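Local coordinates for protein L-Ribose isomerase (Acinetobacter, PDB 4Q0P) that catalyses the interconversion of L-ribose and its ketose L-ribulose, probably using a metal ion held in a cupin-type beta-barrel, at residues Lys104-His109 with Val213-Thr218; Asp47-Val52 with Ile75-Leu80; Glu124-Val129 with Pro189-His194; His117-Lys122 with His197-Arg202. All coordinates share one frame; numbering follows the deposited sequence.

Interaction 1: residues Lys104-His109 with Val213-Thr218; sequences KLMIVH and VREVST. With 0MK (beta-L-ribopyranose), chain C.
Lys104 and Glu215 are joined twice through their backbones: Lys104 N donates to Glu215 O at 3.0 Å, and Glu215 N returns a 2.8 Å bond to Lys104 O. Met106 and Val213 repeat the pattern two residues along, Met106 N lying 2.8 Å from Val213 O. On the side-chain side, Glu215 OE2 accepts a short 2.5 Å hydrogen bond from O2 of beta-L-ribopyranose. With CG turned away from its backbone N (chi1 174°) and the chain extended beyond, Glu215 carries its carboxylate out to the sugar. Lys104 bends at chi2 and chi3 across that chain and sets NZ 2.7 Å from Glu215 OE2 in a salt bridge, though the position of the amine is less certain. These are central antiparallel strands of the sheet, and Lys104, Met106, Val213 and Glu215 share the face that looks into the barrel of this cupin-type fold, where the sugar binds. Leu105 and Arg214, the intervening non-hydrogen-bonded pair, point to the other face; there Arg214 forms a salt bridge with Glu127 of the second subunit. Met106 also borders the sugar: its SD is 3.4 Å from O1 of the ribopyranose, while CE, bent round at chi3, lies 3.6 Å from Glu215 OE1 and 4.4 Å from Val213 CG1.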
# COMPACT_ATOMS: atom_id res chain seq x y z
N LYS A 104 -14.91 4.41 9.42
CA LYS A 104 -14.04 3.88 10.46
C LYS A 104 -13.31 2.65 9.98
O LYS A 104 -13.74 1.98 9.04
CB LYS A 104 -14.84 3.51 11.70
CG LYS A 104 -15.69 2.24 11.55
CD LYS A 104 -17.18 2.52 11.79
CE LYS A 104 -17.77 3.39 10.70
NZ LYS A 104 -19.25 3.57 10.87
N LEU A 105 -12.19 2.36 10.63
CA LEU A 105 -11.39 1.20 10.32
C LEU A 105 -11.60 0.28 11.52
O LEU A 105 -11.50 0.73 12.66
CB LEU A 105 -9.91 1.57 10.22
CG LEU A 105 -9.07 0.47 9.56
CD1 LEU A 105 -9.49 0.39 8.08
CD2 LEU A 105 -7.57 0.77 9.68
N MET A 106 -11.91 -0.99 11.28
CA MET A 106 -12.13 -1.92 12.38
C MET A 106 -11.13 -3.06 12.29
O MET A 106 -10.88 -3.59 11.21
CB MET A 106 -13.57 -2.47 12.33
CG MET A 106 -14.64 -1.37 12.41
SD MET A 106 -16.36 -1.95 12.38
CE MET A 106 -16.35 -2.91 10.87
N ILE A 107 -10.54 -3.42 13.43
CA ILE A 107 -9.56 -4.49 13.44
C ILE A 107 -9.98 -5.61 14.39
O ILE A 107 -10.20 -5.38 15.58
CB ILE A 107 -8.16 -3.94 13.82
CG1 ILE A 107 -7.79 -2.79 12.87
CG2 ILE A 107 -7.11 -5.04 13.73
CD1 ILE A 107 -6.41 -2.20 13.09
N VAL A 108 -10.12 -6.81 13.83
CA VAL A 108 -10.53 -7.99 14.57
C VAL A 108 -9.47 -9.08 14.47
O VAL A 108 -9.10 -9.51 13.38
CB VAL A 108 -11.88 -8.53 14.02
CG1 VAL A 108 -12.29 -9.78 14.78
CG2 VAL A 108 -12.95 -7.45 14.16
N HIS A 109 -8.98 -9.54 15.61
CA HIS A 109 -7.96 -10.57 15.58
C HIS A 109 -8.55 -11.95 15.33
O HIS A 109 -9.76 -12.15 15.46
CB HIS A 109 -7.12 -10.52 16.86
CG HIS A 109 -6.08 -9.44 16.82
ND1 HIS A 109 -6.40 -8.10 16.85
CD2 HIS A 109 -4.73 -9.50 16.70
CE1 HIS A 109 -5.29 -7.38 16.75
NE2 HIS A 109 -4.27 -8.21 16.65
N VAL A 213 -11.07 -4.04 8.31
CA VAL A 213 -12.18 -3.64 7.47
C VAL A 213 -12.55 -2.16 7.56
O VAL A 213 -12.60 -1.59 8.64
CB VAL A 213 -13.45 -4.46 7.82
CG1 VAL A 213 -14.65 -4.00 6.98
CG2 VAL A 213 -13.19 -5.94 7.59
N ARG A 214 -12.82 -1.56 6.41
CA ARG A 214 -13.24 -0.18 6.39
C ARG A 214 -14.76 -0.16 6.34
O ARG A 214 -15.38 -0.74 5.44
CB ARG A 214 -12.70 0.56 5.16
CG ARG A 214 -13.20 2.01 5.09
CD ARG A 214 -12.85 2.70 3.78
NE ARG A 214 -11.41 2.89 3.59
CZ ARG A 214 -10.78 4.06 3.70
NH1 ARG A 214 -9.48 4.13 3.50
NH2 ARG A 214 -11.46 5.15 4.01
N GLU A 215 -15.38 0.50 7.31
CA GLU A 215 -16.83 0.59 7.30
C GLU A 215 -17.27 1.99 6.96
O GLU A 215 -16.78 2.97 7.53
CB GLU A 215 -17.41 0.21 8.66
CG GLU A 215 -18.92 0.43 8.73
CD GLU A 215 -19.49 0.09 10.08
OE1 GLU A 215 -19.43 -1.09 10.47
OE2 GLU A 215 -20.01 1.01 10.76
N VAL A 216 -18.20 2.08 6.02
CA VAL A 216 -18.77 3.35 5.61
C VAL A 216 -20.26 3.16 5.89
O VAL A 216 -20.92 2.32 5.26
CB VAL A 216 -18.52 3.64 4.11
CG1 VAL A 216 -19.33 4.83 3.68
CG2 VAL A 216 -17.03 3.93 3.86
N SER A 217 -20.77 3.91 6.85
CA SER A 217 -22.17 3.79 7.24
C SER A 217 -22.77 5.16 7.52
O SER A 217 -22.09 6.18 7.43
CB SER A 217 -22.28 2.94 8.50
OG SER A 217 -21.87 3.68 9.63
N THR A 218 -24.05 5.17 7.86
CA THR A 218 -24.72 6.41 8.20
C THR A 218 -24.26 6.73 9.63
O THR A 218 -23.52 5.95 10.23
CB THR A 218 -26.26 6.25 8.14
OG1 THR A 218 -26.67 5.11 8.91
CG2 THR A 218 -26.71 6.05 6.70
C1 0MK C . -20.42 -1.53 13.36
C2 0MK C . -19.81 -0.15 13.56
C3 0MK C . -19.40 0.06 15.02
C4 0MK C . -20.51 -0.32 16.01
C5 0MK C . -21.14 -1.68 15.67
O1 0MK C . -19.45 -2.53 13.63
O2 0MK C . -20.73 0.85 13.15
O3 0MK C . -19.04 1.43 15.21
O4 0MK C . -21.51 0.68 16.03
O5 0MK C . -21.52 -1.72 14.28

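Interaction 2: residues Asp47-Val52 with Ile75-Leu80; sequences DSAGIV and IIFESL. With Z6J (alpha-L-ribofuranose), chain D.
Ala49 and Gly50 meet Ile75 and Ile76 where the short strand 50-52 begins to pair, antiparallel, with strand 73-82. Ile76 N donates to Ala49 O at 3.0 Å with an N-H...O angle of 159°, the donor tilted 27° from the carbonyl plane. The same oxygen also receives the CA-H of Ile75, whose CA is 3.3 Å away. Gly50 and Ile75 form the adjoining non-hydrogen-bonded pair, Ile75 CG1 resting 4.0 Å from Gly50 CA. The methyl of Ala49 reaches obliquely to the Phe77 ring, CB to CE1 at 3.7 Å, while Ile75 CG2 lies over one face of that ring near its rim. Ile51 and Ile76 meet by their outermost methyls, the two CD1 atoms 4.0 Å apart. In the loop before the strand, Asp47 OD1 accepts a 2.6 Å hydrogen bond from O2 of alpha-L-ribofuranose and also pairs with Arg19. Helix 19-35 packs on the face that carries Ile75 and Phe77, with Trp25 and Ala29 against Ile75 and Ala30 against Phe77, while strand 101-108 hydrogen-bonds to the other edge of strand 73-82.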
# COMPACT_ATOMS: atom_id res chain seq x y z
N ASP A 47 -8.17 5.54 24.68
CA ASP A 47 -8.59 4.45 25.55
C ASP A 47 -10.00 3.94 25.24
O ASP A 47 -10.54 3.12 25.98
CB ASP A 47 -8.51 4.86 27.02
CG ASP A 47 -7.07 4.99 27.51
OD1 ASP A 47 -6.18 4.33 26.93
OD2 ASP A 47 -6.84 5.74 28.48
N SER A 48 -10.60 4.43 24.16
CA SER A 48 -11.93 4.00 23.75
C SER A 48 -11.87 3.16 22.47
O SER A 48 -12.86 2.52 22.10
CB SER A 48 -12.84 5.20 23.50
OG SER A 48 -13.24 5.79 24.73
N ALA A 49 -10.71 3.16 21.81
CA ALA A 49 -10.54 2.42 20.57
C ALA A 49 -10.66 0.91 20.75
O ALA A 49 -11.30 0.23 19.95
CB ALA A 49 -9.18 2.76 19.94
N GLY A 50 -10.04 0.38 21.81
CA GLY A 50 -10.10 -1.04 22.06
C GLY A 50 -11.34 -1.40 22.86
O GLY A 50 -11.48 -1.00 24.01
N ILE A 51 -12.24 -2.16 22.24
CA ILE A 51 -13.49 -2.56 22.86
C ILE A 51 -13.56 -4.03 23.26
O ILE A 51 -13.14 -4.92 22.51
CB ILE A 51 -14.66 -2.28 21.91
CG1 ILE A 51 -14.65 -0.81 21.51
CG2 ILE A 51 -15.99 -2.65 22.57
CD1 ILE A 51 -15.42 -0.54 20.24
N VAL A 52 -14.09 -4.27 24.45
CA VAL A 52 -14.27 -5.62 25.00
C VAL A 52 -15.75 -5.66 25.37
O VAL A 52 -16.20 -4.89 26.22
CB VAL A 52 -13.41 -5.83 26.27
CG1 VAL A 52 -13.55 -7.25 26.75
CG2 VAL A 52 -11.95 -5.52 25.97
N ILE A 75 -11.18 -3.51 17.75
CA ILE A 75 -10.64 -2.17 17.79
C ILE A 75 -11.31 -1.39 16.68
O ILE A 75 -11.54 -1.93 15.59
CB ILE A 75 -9.11 -2.17 17.56
CG1 ILE A 75 -8.40 -2.71 18.81
CG2 ILE A 75 -8.63 -0.76 17.24
CD1 ILE A 75 -6.92 -2.82 18.65
N ILE A 76 -11.66 -0.14 16.97
CA ILE A 76 -12.28 0.72 15.98
C ILE A 76 -11.63 2.09 16.00
O ILE A 76 -11.51 2.72 17.05
CB ILE A 76 -13.79 0.90 16.25
CG1 ILE A 76 -14.52 -0.45 16.11
CG2 ILE A 76 -14.37 1.94 15.30
CD1 ILE A 76 -16.03 -0.37 16.29
N PHE A 77 -11.19 2.54 14.82
CA PHE A 77 -10.58 3.86 14.67
C PHE A 77 -11.53 4.61 13.75
O PHE A 77 -11.60 4.32 12.56
CB PHE A 77 -9.20 3.75 14.03
CG PHE A 77 -8.18 3.11 14.91
CD1 PHE A 77 -7.90 3.63 16.17
CD2 PHE A 77 -7.47 1.99 14.47
CE1 PHE A 77 -6.93 3.05 16.99
CE2 PHE A 77 -6.49 1.40 15.28
CZ PHE A 77 -6.23 1.93 16.54
N GLU A 78 -12.25 5.56 14.32
CA GLU A 78 -13.23 6.35 13.59
C GLU A 78 -12.66 7.66 13.06
O GLU A 78 -12.27 8.52 13.84
CB GLU A 78 -14.42 6.62 14.52
CG GLU A 78 -15.51 7.49 13.97
CD GLU A 78 -16.59 7.75 15.01
OE1 GLU A 78 -17.34 6.81 15.32
OE2 GLU A 78 -16.67 8.89 15.51
N SER A 79 -12.62 7.79 11.74
CA SER A 79 -12.08 8.98 11.09
C SER A 79 -13.17 10.01 10.81
O SER A 79 -12.88 11.20 10.65
CB SER A 79 -11.38 8.63 9.77
OG SER A 79 -12.31 8.20 8.79
N LEU A 80 -14.42 9.55 10.76
CA LEU A 80 -15.53 10.44 10.49
C LEU A 80 -16.86 9.96 11.06
O LEU A 80 -17.17 8.76 11.06
CB LEU A 80 -15.67 10.64 8.98
CG LEU A 80 -16.76 11.59 8.48
CD1 LEU A 80 -16.28 13.02 8.58
CD2 LEU A 80 -17.12 11.24 7.04
O5 Z6J D . -1.42 7.18 21.20
C5 Z6J D . -2.32 7.75 22.13
C4 Z6J D . -2.37 6.94 23.41
O4 Z6J D . -2.24 5.55 23.06
C3 Z6J D . -3.69 7.11 24.16
O3 Z6J D . -3.46 7.75 25.40
C2 Z6J D . -4.21 5.70 24.40
O2 Z6J D . -4.05 5.36 25.77
C1 Z6J D . -3.35 4.78 23.54
O1 Z6J D . -2.83 3.72 24.34

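Interaction 3: residues Glu124-Val129 with Pro189-His194; sequences ESYEVV and PKFVMH. With CO (cobalt (II) ion), chain B; 0MK (beta-L-ribopyranose), chain C.
At one edge of the six-stranded antiparallel sheet, Glu124 and Met193 pair strand 124-130 with the outermost strand 191-193, and Glu124 is a metal ligand. Met193 N donates to Glu124 O at 2.7 Å from above the carbonyl plane, 37° out of it, and Glu124 N returns a bond to Met193 O. Tyr126 and Phe191 form the next hydrogen-bonded pair, Tyr126 N lying 2.8 Å from Phe191 O. Glu124 binds cobalt through OE2 at 2.1 Å. Its other oxygen, OE1, accepts a 2.7 Å hydrogen bond from Tyr126 OH, which arrives nearly along the C-O axis, and another from the water that is itself a cobalt ligand; Tyr126 thus positions the carboxylate from the second shell. The tyrosine, with CG beside its backbone N (chi1 -45°), runs alongside Phe191 and meets the edge of that ring, CD2 to CD2 at 3.9 Å, while Met193 CB lies 3.4 Å from Tyr126 OH. On the outer face, Lys190 NZ forms a 2.6 Å salt bridge with Glu127 OE1, which accepts through its lone pair turned away from OE2. The second subunit extends this network, its Arg214 pairing with Glu127 and its Asp103 with Lys190. A water links Lys190 NZ to Ser125 OG, which also bonds to Val216 O. A strand-borne glutamate beside histidine ligands is a hallmark of the cupin metal site.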
# COMPACT_ATOMS: atom_id res chain seq x y z
N GLU A 124 -24.86 0.06 7.26
CA GLU A 124 -23.41 -0.03 7.07
C GLU A 124 -23.02 -0.69 5.75
O GLU A 124 -23.84 -1.31 5.07
CB GLU A 124 -22.78 -0.87 8.19
CG GLU A 124 -23.45 -0.73 9.55
CD GLU A 124 -22.95 -1.75 10.59
OE1 GLU A 124 -22.50 -2.85 10.21
OE2 GLU A 124 -23.02 -1.43 11.79
N SER A 125 -21.74 -0.56 5.41
CA SER A 125 -21.18 -1.16 4.20
C SER A 125 -19.77 -1.58 4.59
O SER A 125 -19.12 -0.90 5.38
CB SER A 125 -21.14 -0.16 3.04
OG SER A 125 -20.15 0.84 3.24
N TYR A 126 -19.30 -2.70 4.04
CA TYR A 126 -17.96 -3.19 4.35
C TYR A 126 -17.04 -3.29 3.15
O TYR A 126 -17.46 -3.67 2.05
CB TYR A 126 -18.02 -4.59 4.99
CG TYR A 126 -19.07 -4.75 6.06
CD1 TYR A 126 -19.17 -3.85 7.12
CD2 TYR A 126 -19.99 -5.80 6.01
CE1 TYR A 126 -20.15 -3.98 8.10
CE2 TYR A 126 -20.98 -5.94 6.97
CZ TYR A 126 -21.06 -5.04 8.01
OH TYR A 126 -22.06 -5.17 8.94
N GLU A 127 -15.78 -2.97 3.41
CA GLU A 127 -14.72 -3.06 2.42
C GLU A 127 -13.55 -3.70 3.15
O GLU A 127 -12.95 -3.08 4.03
CB GLU A 127 -14.30 -1.67 1.93
CG GLU A 127 -13.17 -1.68 0.92
CD GLU A 127 -12.59 -0.30 0.67
OE1 GLU A 127 -13.38 0.65 0.55
OE2 GLU A 127 -11.35 -0.17 0.60
N VAL A 128 -13.23 -4.95 2.83
CA VAL A 128 -12.12 -5.61 3.51
C VAL A 128 -10.81 -5.05 2.97
O VAL A 128 -10.63 -4.94 1.75
CB VAL A 128 -12.16 -7.15 3.34
CG1 VAL A 128 -10.90 -7.79 3.93
CG2 VAL A 128 -13.40 -7.71 4.03
N VAL A 129 -9.90 -4.69 3.87
CA VAL A 129 -8.61 -4.15 3.45
C VAL A 129 -7.52 -5.20 3.60
O VAL A 129 -6.64 -5.32 2.74
CB VAL A 129 -8.23 -2.92 4.29
CG1 VAL A 129 -6.94 -2.29 3.75
CG2 VAL A 129 -9.36 -1.93 4.29
N PRO A 189 -16.96 -6.59 -4.16
CA PRO A 189 -17.86 -5.45 -4.28
C PRO A 189 -18.19 -5.02 -2.85
O PRO A 189 -18.12 -5.84 -1.93
CB PRO A 189 -19.07 -6.04 -4.99
CG PRO A 189 -18.47 -7.16 -5.81
CD PRO A 189 -17.48 -7.77 -4.86
N LYS A 190 -18.52 -3.75 -2.64
CA LYS A 190 -18.88 -3.28 -1.30
C LYS A 190 -20.10 -4.08 -0.83
O LYS A 190 -21.02 -4.31 -1.62
CB LYS A 190 -19.23 -1.79 -1.32
CG LYS A 190 -18.06 -0.86 -1.58
CD LYS A 190 -17.34 -0.53 -0.29
CE LYS A 190 -16.56 0.78 -0.41
NZ LYS A 190 -15.94 1.19 0.89
N PHE A 191 -20.11 -4.50 0.43
CA PHE A 191 -21.24 -5.26 0.97
C PHE A 191 -22.07 -4.40 1.92
O PHE A 191 -21.54 -3.81 2.86
CB PHE A 191 -20.75 -6.51 1.72
CG PHE A 191 -21.86 -7.44 2.11
CD1 PHE A 191 -22.39 -8.35 1.20
CD2 PHE A 191 -22.40 -7.41 3.40
CE1 PHE A 191 -23.44 -9.22 1.56
CE2 PHE A 191 -23.44 -8.26 3.77
CZ PHE A 191 -23.96 -9.17 2.85
N VAL A 192 -23.37 -4.34 1.67
CA VAL A 192 -24.27 -3.52 2.48
C VAL A 192 -25.05 -4.28 3.56
O VAL A 192 -25.65 -5.32 3.30
CB VAL A 192 -25.29 -2.78 1.56
CG1 VAL A 192 -26.34 -2.04 2.39
CG2 VAL A 192 -24.54 -1.83 0.65
N MET A 193 -25.02 -3.75 4.78
CA MET A 193 -25.77 -4.33 5.88
C MET A 193 -26.84 -3.30 6.22
O MET A 193 -26.57 -2.31 6.91
CB MET A 193 -24.87 -4.59 7.10
CG MET A 193 -25.59 -5.27 8.28
SD MET A 193 -26.37 -6.88 7.87
CE MET A 193 -24.95 -7.84 7.39
N HIS A 194 -28.05 -3.51 5.71
CA HIS A 194 -29.16 -2.59 5.96
C HIS A 194 -29.49 -2.51 7.44
O HIS A 194 -29.31 -3.48 8.17
CB HIS A 194 -30.42 -3.03 5.21
CG HIS A 194 -30.35 -2.84 3.72
ND1 HIS A 194 -30.20 -1.60 3.14
CD2 HIS A 194 -30.41 -3.73 2.71
CE1 HIS A 194 -30.17 -1.73 1.82
NE2 HIS A 194 -30.30 -3.02 1.53
CO CO B . -23.29 -2.99 13.15
C1 0MK C . -20.42 -1.53 13.36
C2 0MK C . -19.81 -0.15 13.56
C3 0MK C . -19.40 0.06 15.02
C4 0MK C . -20.51 -0.32 16.01
C5 0MK C . -21.14 -1.68 15.67
O1 0MK C . -19.45 -2.53 13.63
O2 0MK C . -20.73 0.85 13.15
O3 0MK C . -19.04 1.43 15.21
O4 0MK C . -21.51 0.68 16.03
O5 0MK C . -21.52 -1.72 14.28
O HOH W 1 -21.50 -4.07 12.46
O HOH W 2 -17.15 0.08 3.07
O HOH W 3 -17.08 -6.14 0.65

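Interaction 4: residues His117-Lys122 with His197-Arg202; sequences HHHGRK and HLHAFR. With CO (cobalt (II) ion), chain B; 0MK (beta-L-ribopyranose), chain C.
His199 and His117 pair across adjacent antiparallel strands, joined by backbone bonds in both directions, of which His199 N to His117 O measures 2.8 Å. From CB, the His199 side chain starts with CG between the backbone N and the carbonyl carbon (chi1 58°), which swings the ring in toward the 117-122 segment. ND1 donates to His197 O at 2.8 Å, close to the ring plane and fairly straight at 162°, which fixes the rotation of the imidazole. His117 lies over one face of the ring, its CE1 3.7 Å from His199 CD2, whereas His119 CD2 comes to the edge, in the ring plane, 3.5 Å from His199 CE1. The tip, NE2, binds cobalt. His117 NE2 joins it at 2.3 Å, its ring inclined 53° to that of His199, and His119 NE2 at 2.2 Å. Second-shell carbonyls orient these rings too: Pro115 O receives His117 ND1, and Asp242 O receives His119 ND1. Glu124, a water and O5 of the ribopyranose, the last at 2.5 Å from the metal, bring the ligands to six. Lys122 crosses one face of His119, CE 3.5 Å above the ring centre, to give NZ hydrogen bonds to sugar O2 and O4. The backbone of strand 199-202 continues between strands 132-137 and 113-118, and Phe201 packs across the barrel on Met106 and Val108 of strand 101-108.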
# COMPACT_ATOMS: atom_id res chain seq x y z
N HIS A 117 -25.72 -8.06 16.85
CA HIS A 117 -26.38 -6.82 17.20
C HIS A 117 -27.10 -6.25 15.99
O HIS A 117 -26.96 -6.78 14.88
CB HIS A 117 -25.34 -5.79 17.69
CG HIS A 117 -24.40 -5.33 16.61
ND1 HIS A 117 -23.38 -6.12 16.12
CD2 HIS A 117 -24.35 -4.18 15.91
CE1 HIS A 117 -22.74 -5.47 15.17
NE2 HIS A 117 -23.31 -4.29 15.02
N HIS A 118 -27.87 -5.20 16.20
CA HIS A 118 -28.56 -4.55 15.09
C HIS A 118 -28.75 -3.08 15.41
O HIS A 118 -28.63 -2.66 16.56
CB HIS A 118 -29.91 -5.23 14.78
CG HIS A 118 -31.04 -4.77 15.64
ND1 HIS A 118 -31.26 -5.25 16.92
CD2 HIS A 118 -32.03 -3.88 15.41
CE1 HIS A 118 -32.33 -4.67 17.43
NE2 HIS A 118 -32.82 -3.84 16.53
N HIS A 119 -29.02 -2.29 14.39
CA HIS A 119 -29.22 -0.86 14.56
C HIS A 119 -30.57 -0.51 13.97
O HIS A 119 -30.96 -1.05 12.94
CB HIS A 119 -28.13 -0.08 13.82
CG HIS A 119 -26.75 -0.61 14.03
ND1 HIS A 119 -26.07 -0.48 15.23
CD2 HIS A 119 -25.93 -1.32 13.22
CE1 HIS A 119 -24.90 -1.07 15.14
NE2 HIS A 119 -24.79 -1.59 13.93
N GLY A 120 -31.28 0.40 14.62
CA GLY A 120 -32.57 0.80 14.10
C GLY A 120 -32.38 1.86 13.03
O GLY A 120 -33.19 1.97 12.10
N ARG A 121 -31.30 2.63 13.15
CA ARG A 121 -31.05 3.73 12.21
C ARG A 121 -29.87 3.55 11.26
O ARG A 121 -29.95 3.91 10.08
CB ARG A 121 -30.86 5.02 12.99
CG ARG A 121 -31.87 5.20 14.12
CD ARG A 121 -31.52 6.38 15.01
NE ARG A 121 -32.43 6.51 16.14
CZ ARG A 121 -32.53 5.63 17.13
NH1 ARG A 121 -31.77 4.54 17.14
NH2 ARG A 121 -33.39 5.84 18.13
N LYS A 122 -28.78 3.00 11.78
CA LYS A 122 -27.56 2.84 10.98
C LYS A 122 -27.49 1.71 9.96
O LYS A 122 -27.69 0.53 10.29
CB LYS A 122 -26.35 2.74 11.91
CG LYS A 122 -25.02 2.68 11.18
CD LYS A 122 -23.86 2.86 12.14
CE LYS A 122 -23.77 1.71 13.12
NZ LYS A 122 -22.74 1.96 14.16
N HIS A 197 -31.20 -5.17 10.79
CA HIS A 197 -30.82 -6.54 10.47
C HIS A 197 -29.79 -6.96 11.50
O HIS A 197 -28.83 -6.24 11.75
CB HIS A 197 -30.20 -6.64 9.08
CG HIS A 197 -31.21 -6.72 7.98
ND1 HIS A 197 -31.69 -7.91 7.49
CD2 HIS A 197 -31.84 -5.74 7.28
CE1 HIS A 197 -32.57 -7.67 6.53
NE2 HIS A 197 -32.68 -6.37 6.39
N LEU A 198 -30.02 -8.12 12.10
CA LEU A 198 -29.09 -8.65 13.08
C LEU A 198 -27.83 -9.04 12.31
O LEU A 198 -27.91 -9.65 11.24
CB LEU A 198 -29.68 -9.88 13.76
CG LEU A 198 -30.77 -9.66 14.81
CD1 LEU A 198 -31.40 -11.00 15.21
CD2 LEU A 198 -30.15 -8.97 16.03
N HIS A 199 -26.67 -8.66 12.83
CA HIS A 199 -25.42 -9.02 12.18
C HIS A 199 -24.26 -9.14 13.16
O HIS A 199 -24.30 -8.61 14.26
CB HIS A 199 -25.07 -8.01 11.07
CG HIS A 199 -24.95 -6.59 11.53
ND1 HIS A 199 -26.04 -5.84 11.92
CD2 HIS A 199 -23.87 -5.78 11.66
CE1 HIS A 199 -25.64 -4.63 12.28
NE2 HIS A 199 -24.33 -4.57 12.13
N ALA A 200 -23.25 -9.88 12.73
CA ALA A 200 -22.04 -10.10 13.51
C ALA A 200 -20.98 -10.50 12.50
O ALA A 200 -21.29 -10.79 11.35
CB ALA A 200 -22.25 -11.22 14.54
N PHE A 201 -19.72 -10.50 12.93
CA PHE A 201 -18.64 -10.91 12.05
C PHE A 201 -17.39 -11.24 12.84
O PHE A 201 -17.20 -10.78 13.97
CB PHE A 201 -18.38 -9.85 10.97
CG PHE A 201 -17.96 -8.49 11.50
CD1 PHE A 201 -16.63 -8.22 11.78
CD2 PHE A 201 -18.91 -7.48 11.67
CE1 PHE A 201 -16.24 -6.95 12.23
CE2 PHE A 201 -18.53 -6.21 12.11
CZ PHE A 201 -17.19 -5.95 12.39
N ARG A 202 -16.53 -12.06 12.25
CA ARG A 202 -15.30 -12.45 12.90
C ARG A 202 -14.18 -12.58 11.88
O ARG A 202 -14.41 -12.56 10.67
CB ARG A 202 -15.45 -13.81 13.59
CG ARG A 202 -15.42 -14.99 12.60
CD ARG A 202 -15.19 -16.35 13.28
NE ARG A 202 -15.01 -17.42 12.29
CZ ARG A 202 -14.72 -18.68 12.59
NH1 ARG A 202 -14.59 -19.06 13.86
NH2 ARG A 202 -14.57 -19.57 11.62
CO CO B . -23.29 -2.99 13.15
C1 0MK C . -20.42 -1.53 13.36
C2 0MK C . -19.81 -0.15 13.56
C3 0MK C . -19.40 0.06 15.02
C4 0MK C . -20.51 -0.32 16.01
C5 0MK C . -21.14 -1.68 15.67
O1 0MK C . -19.45 -2.53 13.63
O2 0MK C . -20.73 0.85 13.15
O3 0MK C . -19.04 1.43 15.21
O4 0MK C . -21.51 0.68 16.03
O5 0MK C . -21.52 -1.72 14.28
O HOH W 4 -28.79 -3.43 11.70
O HOH W 1 -21.50 -4.07 12.46

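Overall arrangement
Interactions 2, 1 and 3 follow one another in that order across one antiparallel sheet, whereas interaction 4 belongs to the facing sheet. Ile107 N bonds to Ile75 O at 2.8 Å to join interactions 1 and 2, and Arg214 N bonds to Glu127 O at 2.8 Å to join 1 and 3. Interactions 3 and 4 meet at the cobalt, where Glu124 OE2 and His119 NE2 are 2.8 Å apart, and share its water ligand. The ribopyranose lies between the sheets, held by Glu215 of interaction 1 and Lys122 of interaction 4. Interaction 2 has no ligand of the metal, and its centre is about 18 Å from that of interaction 3, yet the side chain of Ile76 touches this sugar and comes within about 8 Å of the cobalt.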